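PDB 1XSZ: guanine nucleotide exchange protein from Legionella pneumophila, which probably acts as a guanine nucleotide exchange factor for ADP-ribosylation factors, through a Sec7 domain whose active site is covered by a C-terminal capping domain. Local coordinates for residues 118-121 / 122-126; 280-284 / 285-289; 345-348 / 349-353. All coordinates share one frame; numbering follows the deposited sequence.

The three contacts follow one another along the chain, and each lies where a helix ends or begins. Contact 1 closes helix 106-123 in the Sec7 domain, contact 2 lies at the entry to the short helix 287-290 in the capping domain, and contact 3 closes helix 332-351 near the C-terminus. None touches another: nearest atoms are about 20 Å apart between contacts 1 and 2, about 21 Å between 2 and 3, and about 44 Å between 1 and 3, whose centres lie 60 Å apart on opposite sides of the chain's centre. Contact 2 bears on the domain interface, because residues of 284-289 touch helix 131-149 and the loop after it in Sec7, consistent with the cap over the active site.

Contact 1: residues 118-121 / 122-126; sequences GAYF and QQNPD
Gly118 O accepts the backbone N of Gln122 and Ala119 O that of Gln123, the regular i to i+4 bonds of the last turn of helix 106-123. The aliphatic part of Gln123 runs past Ala119 O, its CG 3.6 Å from that oxygen, while OE1 bonds Phe84 N and NE2 bonds Met82 O, so both ends of the amide are paired away from this turn. At Tyr120 the pattern changes. Its carbonyl O receives two weak bonds from Asn124, one from backbone N and one from ND2 at 3.4 Å. Asn124 CB lies over one face of the Tyr120 ring, 4.1 Å from the centroid and 18° off the normal, offset toward the rim: a CH-pi contact. Asn124 ND2 comes to 3.2 Å from Tyr120 CE1, with amide and ring planes 36° apart. A chi1 of 176° directs the Tyr120 ring beside its own carbonyl carbon, and the two side chains cross at about a right angle. Phe121 O approaches the backbone N of Pro125, which carries no hydrogen, at 3.0 Å. The helix ends where Asn124 leaves helical geometry, its backbone N-H divided weakly between Tyr120 O and Phe121 O, and Pro125 has no N-H to continue the series.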
loop_
_atom_site.group_PDB
_atom_site.type_symbol
_atom_site.label_atom_id
_atom_site.label_comp_id
_atom_site.label_asym_id
_atom_site.label_seq_id
_atom_site.Cartn_x
_atom_site.Cartn_y
_atom_site.Cartn_z
ATOM N N GLY A 118 15.918 6.445 0.184
ATOM C CA GLY A 118 16.827 6.767 -0.901
ATOM C C GLY A 118 17.099 8.257 -0.998
ATOM O O GLY A 118 18.243 8.672 -1.209
ATOM N N ALA A 119 16.055 9.066 -0.850
ATOM C CA ALA A 119 16.194 10.516 -0.929
ATOM C C ALA A 119 16.948 11.077 0.269
ATOM O O ALA A 119 17.730 12.021 0.128
ATOM C CB ALA A 119 14.824 11.171 -1.034
ATOM N N TYR A 120 16.707 10.506 1.446
ATOM C CA TYR A 120 17.385 10.959 2.651
ATOM C C TYR A 120 18.879 10.788 2.458
ATOM O O TYR A 120 19.660 11.702 2.725
ATOM C CB TYR A 120 16.959 10.145 3.876
ATOM C CG TYR A 120 17.723 10.548 5.120
ATOM C CD1 TYR A 120 17.440 11.744 5.770
ATOM C CD2 TYR A 120 18.782 9.773 5.597
ATOM C CE1 TYR A 120 18.195 12.171 6.862
ATOM C CE2 TYR A 120 19.548 10.191 6.691
ATOM C CZ TYR A 120 19.245 11.392 7.315
ATOM O OH TYR A 120 19.999 11.827 8.380
ATOM N N PHE A 121 19.268 9.601 2.003
ATOM C CA PHE A 121 20.670 9.287 1.768
ATOM C C PHE A 121 21.277 10.224 0.729
ATOM O O PHE A 121 22.376 10.745 0.918
ATOM C CB PHE A 121 20.810 7.834 1.304
ATOM C CG PHE A 121 22.210 7.455 0.913
ATOM C CD1 PHE A 121 23.251 7.537 1.833
ATOM C CD2 PHE A 121 22.489 7.017 -0.376
ATOM C CE1 PHE A 121 24.552 7.188 1.472
ATOM C CE2 PHE A 121 23.789 6.665 -0.747
ATOM C CZ PHE A 121 24.820 6.751 0.179
ATOM N N GLN A 122 20.557 10.440 -0.367
ATOM C CA GLN A 122 21.035 11.313 -1.434
ATOM C C GLN A 122 21.294 12.727 -0.915
ATOM O O GLN A 122 22.274 13.369 -1.303
ATOM C CB GLN A 122 20.010 11.348 -2.574
ATOM C CG GLN A 122 20.488 12.032 -3.854
ATOM C CD GLN A 122 20.662 13.530 -3.697
ATOM O OE1 GLN A 122 19.727 14.240 -3.325
ATOM N NE2 GLN A 122 21.863 14.020 -3.984
ATOM N N GLN A 123 20.422 13.206 -0.032
ATOM C CA GLN A 123 20.554 14.546 0.530
ATOM C C GLN A 123 21.392 14.607 1.811
ATOM O O GLN A 123 21.775 15.693 2.252
ATOM C CB GLN A 123 19.160 15.144 0.785
ATOM C CG GLN A 123 18.403 15.516 -0.491
ATOM C CD GLN A 123 16.996 16.046 -0.233
ATOM O OE1 GLN A 123 16.793 16.950 0.580
ATOM N NE2 GLN A 123 16.018 15.490 -0.940
ATOM N N ASN A 124 21.684 13.449 2.399
ATOM C CA ASN A 124 22.475 13.382 3.631
ATOM C C ASN A 124 23.446 12.197 3.624
ATOM O O ASN A 124 23.379 11.323 4.487
ATOM C CB ASN A 124 21.545 13.268 4.845
ATOM C CG ASN A 124 20.689 14.504 5.043
ATOM O OD1 ASN A 124 21.190 15.569 5.407
ATOM N ND2 ASN A 124 19.391 14.371 4.796
ATOM N N PRO A 125 24.376 12.168 2.655
ATOM C CA PRO A 125 25.374 11.100 2.507
ATOM C C PRO A 125 26.267 10.856 3.727
ATOM O O PRO A 125 26.867 9.788 3.859
ATOM C CB PRO A 125 26.193 11.557 1.299
ATOM C CG PRO A 125 25.221 12.379 0.512
ATOM C CD PRO A 125 24.531 13.173 1.590
ATOM N N ASP A 126 26.351 11.841 4.614
ATOM C CA ASP A 126 27.200 11.734 5.798
ATOM C C ASP A 126 26.595 10.989 6.984
ATOM O O ASP A 126 27.306 10.651 7.933
ATOM C CB ASP A 126 27.627 13.133 6.249
ATOM C CG ASP A 126 26.443 14.034 6.554
ATOM O OD1 ASP A 126 25.607 14.247 5.649
ATOM O OD2 ASP A 126 26.351 14.531 7.697
#

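Contact 2: residues 280-284 / 285-289; sequences YTPNI and FSKWL
Phe285 meets Ile284 through its ring: Ile284 CG2 sits over the ring centre, 3.6 Å from the centroid and 9° off the normal, a CH-pi contact. The torsion of Phe285 (chi1 -53°, CG opposite its carbonyl carbon) puts CG beside its own backbone N, and Asn283 OD1 lies at the ring's edge. That oxygen receives a weak bond from Phe285 N at 2.8 Å and a straighter one from Ser286 N at 2.9 Å, the latter from above the plane of the amide rather than along a lone pair. Ser286 returns the bond, its OG accepting Asn283 N at 3.0 Å with an N-H...O angle of 163°. The reciprocal pair, side-chain oxygen to backbone N in both directions between residues three apart, is a capping box with Asn283 as N-cap. It supplies acceptors to N-H groups that no preceding helical turn could serve. Lys287 N completes the turn on Asn283 O at 3.0 Å. In the modelled conformer, one of two, the Lys287 chain folds back over Pro282 and Asn283, a placement that remains doubtful. The turn lies between strand 274-280 and helix 287-290. Asn283 ND2 bonds Ser255 O and the Phe285 ring stacks on Phe256, both on helix 252-258, whereas Trp288 packs on Asn145, Thr146 and His149 of helix 131-149, reaching across to the Sec7 domain.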
loop_
_atom_site.group_PDB
_atom_site.type_symbol
_atom_site.label_atom_id
_atom_site.label_comp_id
_atom_site.label_asym_id
_atom_site.label_seq_id
_atom_site.Cartn_x
_atom_site.Cartn_y
_atom_site.Cartn_z
ATOM N N TYR A 280 -4.416 -9.890 5.899
ATOM C CA TYR A 280 -3.925 -9.239 7.108
ATOM C C TYR A 280 -4.624 -9.836 8.321
ATOM O O TYR A 280 -5.836 -10.026 8.306
ATOM C CB TYR A 280 -4.214 -7.729 7.105
ATOM C CG TYR A 280 -3.572 -6.962 5.983
ATOM C CD1 TYR A 280 -4.112 -6.985 4.702
ATOM C CD2 TYR A 280 -2.391 -6.243 6.189
ATOM C CE1 TYR A 280 -3.494 -6.322 3.650
ATOM C CE2 TYR A 280 -1.764 -5.577 5.147
ATOM C CZ TYR A 280 -2.316 -5.623 3.879
ATOM O OH TYR A 280 -1.681 -5.002 2.833
ATOM N N THR A 281 -3.864 -10.150 9.363
ATOM C CA THR A 281 -4.446 -10.660 10.597
ATOM C C THR A 281 -3.885 -9.772 11.699
ATOM O O THR A 281 -2.684 -9.485 11.744
ATOM C CB THR A 281 -4.113 -12.153 10.851
ATOM O OG1 THR A 281 -2.698 -12.343 10.895
ATOM C CG2 THR A 281 -4.704 -13.013 9.755
ATOM N N PRO A 282 -4.749 -9.313 12.605
ATOM C CA PRO A 282 -4.312 -8.437 13.692
ATOM C C PRO A 282 -3.381 -9.006 14.751
ATOM O O PRO A 282 -3.462 -10.179 15.113
ATOM C CB PRO A 282 -5.630 -7.964 14.295
ATOM C CG PRO A 282 -6.526 -9.167 14.102
ATOM C CD PRO A 282 -6.199 -9.577 12.683
ATOM N N ASN A 283 -2.467 -8.162 15.218
ATOM C CA ASN A 283 -1.575 -8.526 16.306
ATOM C C ASN A 283 -1.503 -7.309 17.226
ATOM O O ASN A 283 -2.003 -6.233 16.888
ATOM C CB ASN A 283 -0.189 -8.979 15.810
ATOM C CG ASN A 283 0.554 -7.915 15.045
ATOM O OD1 ASN A 283 0.835 -6.842 15.571
ATOM N ND2 ASN A 283 0.894 -8.212 13.796
ATOM N N ILE A 284 -0.906 -7.468 18.395
ATOM C CA ILE A 284 -0.859 -6.371 19.355
ATOM C C ILE A 284 -0.256 -5.071 18.825
ATOM O O ILE A 284 -0.628 -3.982 19.270
ATOM C CB ILE A 284 -0.116 -6.809 20.640
ATOM C CG1 ILE A 284 -0.364 -5.798 21.762
ATOM C CG2 ILE A 284 1.369 -6.954 20.359
ATOM C CD1 ILE A 284 0.143 -6.257 23.112
ATOM N N PHE A 285 0.659 -5.178 17.869
ATOM C CA PHE A 285 1.302 -3.996 17.306
ATOM C C PHE A 285 0.455 -3.335 16.225
ATOM O O PHE A 285 0.249 -2.121 16.236
ATOM C CB PHE A 285 2.666 -4.379 16.722
ATOM C CG PHE A 285 3.547 -5.118 17.689
ATOM C CD1 PHE A 285 4.133 -4.454 18.766
ATOM C CD2 PHE A 285 3.753 -6.486 17.555
ATOM C CE1 PHE A 285 4.908 -5.143 19.696
ATOM C CE2 PHE A 285 4.526 -7.186 18.479
ATOM C CZ PHE A 285 5.104 -6.514 19.553
ATOM N N SER A 286 -0.054 -4.134 15.296
ATOM C CA SER A 286 -0.838 -3.602 14.194
ATOM C C SER A 286 -2.193 -3.028 14.586
ATOM O O SER A 286 -2.659 -2.070 13.972
ATOM C CB SER A 286 -1.042 -4.677 13.121
ATOM O OG SER A 286 -1.919 -5.702 13.572
ATOM N N LYS A 287 -2.813 -3.605 15.611
ATOM C CA LYS A 287 -4.125 -3.153 16.067
ATOM C C LYS A 287 -4.167 -1.676 16.423
ATOM O O LYS A 287 -5.213 -1.039 16.330
ATOM C CB LYS A 287 -4.570 -3.955 17.292
ATOM C CG LYS A 287 -4.895 -5.413 17.020
ATOM C CD LYS A 287 -5.440 -6.079 18.275
ATOM C CE LYS A 287 -5.776 -7.542 18.036
ATOM N NZ LYS A 287 -4.565 -8.353 17.729
ATOM N N TRP A 288 -3.022 -1.139 16.830
ATOM C CA TRP A 288 -2.928 0.259 17.231
ATOM C C TRP A 288 -3.275 1.200 16.081
ATOM O O TRP A 288 -3.849 2.278 16.289
ATOM C CB TRP A 288 -1.507 0.539 17.735
ATOM C CG TRP A 288 -1.322 1.890 18.344
ATOM C CD1 TRP A 288 -2.045 2.438 19.365
ATOM C CD2 TRP A 288 -0.326 2.856 17.993
ATOM N NE1 TRP A 288 -1.559 3.687 19.672
ATOM C CE2 TRP A 288 -0.504 3.968 18.844
ATOM C CE3 TRP A 288 0.702 2.887 17.041
ATOM C CZ2 TRP A 288 0.309 5.104 18.771
ATOM C CZ3 TRP A 288 1.510 4.015 16.969
ATOM C CH2 TRP A 288 1.306 5.109 17.830
ATOM N N LEU A 289 -2.955 0.780 14.864
ATOM C CA LEU A 289 -3.201 1.601 13.687
ATOM C C LEU A 289 -4.175 1.014 12.678
ATOM O O LEU A 289 -4.782 1.753 11.903
ATOM C CB LEU A 289 -1.878 1.889 12.971
ATOM C CG LEU A 289 -0.844 2.690 13.763
ATOM C CD1 LEU A 289 0.498 2.673 13.043
ATOM C CD2 LEU A 289 -1.339 4.113 13.948
#

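Contact 3: residues 345-348 / 349-353; sequences LITI and ERNLA
Thr347 and Asn351 form the tight part of this contact. Thr347 O accepts both Asn351 N and Asn351 ND2, each at 2.9 Å, so two donors of one residue grip a single oxygen; Arg350 N adds a weak third bond. The side-chain bond is straighter than the backbone one from Asn351, with an N-H...O angle of 154° against 135°, and the oxygen lies close to the plane of the Asn351 amide. The chi1 of -60° sets CG beside its own backbone N, from where ND2 reaches Thr347 O and comes within 3.7 Å of Thr347 CG2. Ile346 and Arg350 also run side by side, and Ile346 CG2 sits over the centre of the guanidinium, 3.6 Å from Arg350 CZ. Leu345 and Glu349 are close at the stem, with Glu349 CG 3.1 Å from Leu345 O, but loose at the carboxylate, where Glu349 OE2 stays 4.0 Å from Leu345 CG. Solvent dominates here: eight of the nine touching residues are exposed. Leu352 turns to positive phi and gives a weak bond to Ile348 O. The contact forms the C-terminal end of helix 332-351, about 36 Å from the chain's centre, where the Thr347 hydroxyl bonds back to Lys343 O, one turn earlier along the same helix.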
loop_
_atom_site.group_PDB
_atom_site.type_symbol
_atom_site.label_atom_id
_atom_site.label_comp_id
_atom_site.label_asym_id
_atom_site.label_seq_id
_atom_site.Cartn_x
_atom_site.Cartn_y
_atom_site.Cartn_z
ATOM N N LEU A 345 -25.058 -15.531 -9.849
ATOM C CA LEU A 345 -24.745 -16.826 -10.451
ATOM C C LEU A 345 -24.774 -17.900 -9.371
ATOM O O LEU A 345 -25.368 -18.964 -9.551
ATOM C CB LEU A 345 -23.358 -16.797 -11.100
ATOM C CG LEU A 345 -22.848 -18.131 -11.656
ATOM C CD1 LEU A 345 -23.801 -18.628 -12.730
ATOM C CD2 LEU A 345 -21.446 -17.959 -12.221
ATOM N N ILE A 346 -24.128 -17.625 -8.243
ATOM C CA ILE A 346 -24.093 -18.578 -7.143
ATOM C C ILE A 346 -25.512 -18.861 -6.658
ATOM O O ILE A 346 -25.867 -20.010 -6.377
ATOM C CB ILE A 346 -23.217 -18.041 -5.984
ATOM C CG1 ILE A 346 -21.754 -18.008 -6.434
ATOM C CG2 ILE A 346 -23.372 -18.912 -4.744
ATOM C CD1 ILE A 346 -20.830 -17.277 -5.469
ATOM N N THR A 347 -26.333 -17.822 -6.579
ATOM C CA THR A 347 -27.712 -17.992 -6.143
ATOM C C THR A 347 -28.468 -18.947 -7.064
ATOM O O THR A 347 -29.202 -19.814 -6.592
ATOM C CB THR A 347 -28.448 -16.636 -6.093
ATOM O OG1 THR A 347 -27.874 -15.835 -5.049
ATOM C CG2 THR A 347 -29.934 -16.831 -5.814
ATOM N N ILE A 348 -28.283 -18.795 -8.370
ATOM C CA ILE A 348 -28.971 -19.657 -9.326
ATOM C C ILE A 348 -28.432 -21.082 -9.282
ATOM O O ILE A 348 -29.181 -22.038 -9.477
ATOM C CB ILE A 348 -28.865 -19.089 -10.754
ATOM C CG1 ILE A 348 -29.492 -17.694 -10.792
ATOM C CG2 ILE A 348 -29.587 -20.001 -11.741
ATOM C CD1 ILE A 348 -29.249 -16.948 -12.076
ATOM N N GLU A 349 -27.139 -21.238 -9.021
ATOM C CA GLU A 349 -26.570 -22.576 -8.935
ATOM C C GLU A 349 -27.157 -23.299 -7.724
ATOM O O GLU A 349 -27.389 -24.508 -7.764
ATOM C CB GLU A 349 -25.044 -22.506 -8.813
ATOM C CG GLU A 349 -24.372 -21.841 -9.998
ATOM C CD GLU A 349 -22.859 -21.868 -9.915
ATOM O OE1 GLU A 349 -22.324 -21.726 -8.800
ATOM O OE2 GLU A 349 -22.209 -22.021 -10.972
ATOM N N ARG A 350 -27.414 -22.556 -6.653
ATOM C CA ARG A 350 -27.964 -23.137 -5.429
ATOM C C ARG A 350 -29.485 -23.282 -5.383
ATOM O O ARG A 350 -30.003 -24.151 -4.682
ATOM C CB ARG A 350 -27.521 -22.311 -4.213
ATOM C CG ARG A 350 -26.045 -22.413 -3.911
ATOM C CD ARG A 350 -25.642 -21.524 -2.749
ATOM N NE ARG A 350 -24.222 -21.686 -2.445
ATOM C CZ ARG A 350 -23.521 -20.857 -1.683
ATOM N NH1 ARG A 350 -24.103 -19.798 -1.141
ATOM N NH2 ARG A 350 -22.233 -21.086 -1.468
ATOM N N ASN A 351 -30.199 -22.449 -6.133
ATOM C CA ASN A 351 -31.660 -22.466 -6.100
ATOM C C ASN A 351 -32.346 -22.752 -7.422
ATOM O O ASN A 351 -33.576 -22.841 -7.476
ATOM C CB ASN A 351 -32.157 -21.119 -5.569
ATOM C CG ASN A 351 -31.654 -20.829 -4.175
ATOM O OD1 ASN A 351 -32.211 -21.308 -3.192
ATOM N ND2 ASN A 351 -30.574 -20.056 -4.082
ATOM N N LEU A 352 -31.545 -22.904 -8.472
ATOM C CA LEU A 352 -32.026 -23.143 -9.833
ATOM C C LEU A 352 -32.678 -21.857 -10.344
ATOM O O LEU A 352 -32.606 -20.818 -9.677
ATOM C CB LEU A 352 -33.006 -24.327 -9.882
ATOM C CG LEU A 352 -32.481 -25.633 -9.266
ATOM C CD1 LEU A 352 -33.484 -26.750 -9.551
ATOM C CD2 LEU A 352 -31.107 -25.998 -9.826
ATOM N N ALA A 353 -33.303 -21.913 -11.516
ATOM C CA ALA A 353 -33.918 -20.729 -12.114
ATOM C C ALA A 353 -34.859 -19.972 -11.189
ATOM O O ALA A 353 -35.559 -20.566 -10.374
ATOM C CB ALA A 353 -34.654 -21.113 -13.395
#